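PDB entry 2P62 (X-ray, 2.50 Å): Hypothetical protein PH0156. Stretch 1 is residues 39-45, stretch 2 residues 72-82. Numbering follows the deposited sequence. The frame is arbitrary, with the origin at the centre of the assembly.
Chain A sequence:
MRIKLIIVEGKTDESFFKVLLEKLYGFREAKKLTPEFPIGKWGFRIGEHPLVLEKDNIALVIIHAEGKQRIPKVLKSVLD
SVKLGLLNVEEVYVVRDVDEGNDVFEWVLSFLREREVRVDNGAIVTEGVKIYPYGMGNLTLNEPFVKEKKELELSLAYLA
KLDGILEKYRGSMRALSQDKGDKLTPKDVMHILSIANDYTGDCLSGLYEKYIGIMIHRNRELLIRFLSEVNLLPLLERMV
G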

# COMPACT_ATOMS: atom_id res chain seq x y z
N ILE A 39 6.16 -25.60 2.50
CA ILE A 39 6.94 -25.04 3.59
C ILE A 39 8.08 -25.98 4.01
O ILE A 39 9.18 -25.53 4.32
N GLY A 40 7.80 -27.27 4.00
CA GLY A 40 8.82 -28.24 4.38
C GLY A 40 10.10 -28.10 3.58
O GLY A 40 11.17 -28.49 4.05
N LYS A 41 10.00 -27.54 2.38
CA LYS A 41 11.17 -27.37 1.53
C LYS A 41 11.70 -25.95 1.44
O LYS A 41 12.91 -25.74 1.40
N TRP A 42 10.79 -24.97 1.42
CA TRP A 42 11.19 -23.57 1.34
C TRP A 42 11.30 -22.86 2.68
O TRP A 42 12.05 -21.90 2.82
N GLY A 43 10.54 -23.33 3.67
CA GLY A 43 10.59 -22.70 4.98
C GLY A 43 9.83 -21.39 5.06
O GLY A 43 10.06 -20.59 5.97
N PHE A 44 8.93 -21.16 4.11
CA PHE A 44 8.14 -19.94 4.09
C PHE A 44 7.02 -20.03 5.13
O PHE A 44 6.73 -21.11 5.64
N ARG A 45 6.42 -18.89 5.45
CA ARG A 45 5.33 -18.87 6.43
C ARG A 45 4.05 -19.41 5.81
O ARG A 45 3.92 -19.47 4.58
N PRO A 72 16.89 -16.59 8.35
CA PRO A 72 17.77 -17.74 8.55
C PRO A 72 17.00 -19.05 8.47
O PRO A 72 17.51 -20.08 8.03
N LYS A 73 15.74 -19.00 8.90
CA LYS A 73 14.87 -20.16 8.88
C LYS A 73 14.64 -20.55 7.42
O LYS A 73 14.65 -21.73 7.06
N VAL A 74 14.46 -19.55 6.57
CA VAL A 74 14.24 -19.79 5.15
C VAL A 74 15.49 -20.33 4.47
O VAL A 74 15.40 -21.23 3.63
N LEU A 75 16.65 -19.78 4.83
CA LEU A 75 17.92 -20.20 4.26
C LEU A 75 18.25 -21.64 4.61
O LEU A 75 18.73 -22.40 3.78
N LYS A 76 17.99 -21.99 5.86
CA LYS A 76 18.28 -23.34 6.33
C LYS A 76 17.46 -24.35 5.53
O LYS A 76 18.00 -25.31 5.00
N SER A 77 16.16 -24.10 5.43
CA SER A 77 15.28 -24.98 4.68
C SER A 77 15.77 -25.15 3.26
O SER A 77 16.08 -26.26 2.83
N VAL A 78 15.84 -24.05 2.51
CA VAL A 78 16.26 -24.11 1.12
C VAL A 78 17.59 -24.85 0.96
O VAL A 78 17.70 -25.78 0.16
N LEU A 79 18.59 -24.47 1.76
CA LEU A 79 19.91 -25.10 1.74
C LEU A 79 19.84 -26.60 2.02
O LEU A 79 20.49 -27.39 1.35
N ASP A 80 19.06 -26.99 3.03
CA ASP A 80 18.93 -28.40 3.35
C ASP A 80 18.23 -29.12 2.19
O ASP A 80 18.63 -30.21 1.77
N SER A 81 17.18 -28.49 1.65
CA SER A 81 16.47 -29.09 0.53
C SER A 81 17.43 -29.27 -0.65
O SER A 81 17.36 -30.27 -1.36
N VAL A 82 18.32 -28.31 -0.86
CA VAL A 82 19.28 -28.42 -1.96
C VAL A 82 20.26 -29.57 -1.69
O VAL A 82 20.60 -30.33 -2.58

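The centre of this contact is a residue without a side chain. Gly43, the first residue past the helix of stretch 1 to leave helical geometry, has a positive phi of 77° and lies with its CA 4.7 Å from the CA of Val74. A CB built on it would point toward the helix of stretch 2 and fall 2.2 Å from Ser77 OG, a plain clash, with Lys73 O and Val74 CA also too close for comfort. Two demands therefore meet at one position: positive phi favours glycine by itself, and the neighbouring helix leaves no space for anything larger.

The helix answers with small residues. Ser77 and Ser81, one turn apart and both in the m rotamer, direct their CA-to-CB bonds toward stretch 1. Ser77 OG turns back to donate to Lys73 O at 2.9 Å, so its polarity is met within its own helix while it sits 3.3 Å from Gly43 CA; its CB lies 3.6 Å from Trp42 C. Ser81 OG stands 2.7 Å from Lys41 O, near the C-terminal end of the first helix, and 3.0 Å from Ser77 O; its one proton could serve either acceptor. Water 1 lies 3.0 Å from Ser81 OG, donating to Gly40 O at 2.8 Å and weakly to Ser77 O at 3.4 Å, and thus links the two backbones.

Val74 and Val78 line one side of the serines. Val78, chi1 t, has a sideways CA-to-CB bond and brings CG2 to 3.8 Å from Trp42 CE3, approaching the indole obliquely. Trp42, chi1 m with chi2 at 90°, starts away from the helix, yet its ring still reaches this methyl. Val74, also t, sets CG1 3.6 Å from Phe44 CE2, at the edge of the phenyl ring and near its plane. Phe44 is m too, and although its CA-to-CB bond points away, the end of the ring comes nearer. All four of these apolar residues are buried.

Two lysines, Lys73 and Lys41, lie at the margins. Lys73 (chi1 t, chi2 and chi3 off their wells) carries its aliphatic chain past the glycine, CD lying 3.1 Å from Gly43 O. Lys41, chi1 m, touches Ser81 OG through CB at 3.6 Å, while its NZ is bonded elsewhere in the structure. Lys76 takes no part in the contact; its NZ forms a salt bridge with Asp80 OD1 at 3.1 Å. The rule to read here is glycine against serine for close backbone approach, with valines meeting aromatic rings beside it.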

# COMPACT_ATOMS: atom_id res chain seq x y z
CB ILE A 39 6.04 -24.75 4.82
CG1 ILE A 39 6.88 -24.13 5.95
CG2 ILE A 39 5.35 -26.04 5.28
CD1 ILE A 39 6.09 -23.78 7.19
CB LYS A 41 10.87 -27.91 0.13
CG LYS A 41 10.58 -29.39 0.12
CD LYS A 41 10.93 -30.05 -1.20
CE LYS A 41 10.06 -29.55 -2.34
NZ LYS A 41 10.33 -30.34 -3.57
CB TRP A 42 10.23 -22.79 0.45
CG TRP A 42 10.32 -23.17 -0.99
CD1 TRP A 42 9.62 -24.15 -1.64
CD2 TRP A 42 11.17 -22.57 -1.98
NE1 TRP A 42 9.97 -24.19 -2.96
CE2 TRP A 42 10.93 -23.23 -3.20
CE3 TRP A 42 12.12 -21.54 -1.94
CZ2 TRP A 42 11.59 -22.89 -4.38
CZ3 TRP A 42 12.78 -21.20 -3.12
CH2 TRP A 42 12.51 -21.88 -4.32
CB PHE A 44 7.53 -19.73 2.69
CG PHE A 44 8.55 -19.49 1.61
CD1 PHE A 44 8.23 -19.67 0.27
CD2 PHE A 44 9.84 -19.07 1.93
CE1 PHE A 44 9.17 -19.46 -0.74
CE2 PHE A 44 10.79 -18.85 0.93
CZ PHE A 44 10.46 -19.04 -0.41
CB ARG A 45 5.10 -17.46 6.96
CG ARG A 45 4.80 -16.42 5.90
CD ARG A 45 4.50 -15.06 6.52
NE ARG A 45 5.55 -14.60 7.43
CZ ARG A 45 5.63 -14.93 8.72
NH1 ARG A 45 6.63 -14.47 9.46
NH2 ARG A 45 4.71 -15.71 9.27
CB PRO A 72 18.34 -17.49 9.95
CG PRO A 72 17.22 -16.76 10.64
CD PRO A 72 16.79 -15.78 9.57
CB LYS A 73 13.56 -19.82 9.59
CG LYS A 73 12.57 -20.97 9.78
CD LYS A 73 11.51 -20.99 8.67
CE LYS A 73 10.10 -21.27 9.22
NZ LYS A 73 10.00 -22.55 10.01
CB VAL A 74 13.82 -18.50 4.43
CG1 VAL A 74 13.76 -18.74 2.92
CG2 VAL A 74 12.48 -18.05 4.95
CB LEU A 75 19.05 -19.29 4.75
CG LEU A 75 19.34 -18.03 3.93
CD1 LEU A 75 20.30 -17.11 4.67
CD2 LEU A 75 19.92 -18.45 2.59
CB LYS A 76 17.97 -23.44 7.82
CG LYS A 76 18.54 -24.68 8.47
CD LYS A 76 18.19 -24.73 9.95
CE LYS A 76 18.94 -25.87 10.63
NZ LYS A 76 18.73 -27.17 9.91
CB SER A 77 13.86 -24.43 4.65
OG SER A 77 13.39 -24.12 5.94
CB VAL A 78 16.37 -22.69 0.48
CG1 VAL A 78 16.85 -22.79 -0.94
CG2 VAL A 78 15.00 -22.00 0.49
CB LEU A 79 20.82 -24.43 2.76
CG LEU A 79 21.86 -23.40 2.34
CD1 LEU A 79 21.38 -22.57 1.17
CD2 LEU A 79 22.18 -22.54 3.54
CB ASP A 80 18.16 -28.59 4.67
CG ASP A 80 19.00 -28.27 5.92
OD1 ASP A 80 18.41 -28.00 6.98
OD2 ASP A 80 20.26 -28.30 5.85
CB SER A 81 15.28 -28.21 0.11
OG SER A 81 14.34 -28.07 1.18
CB VAL A 82 20.06 -27.10 -2.19
CG1 VAL A 82 21.13 -27.29 -3.26
CG2 VAL A 82 19.10 -26.00 -2.62
O HOH W 1 13.99 -28.64 4.15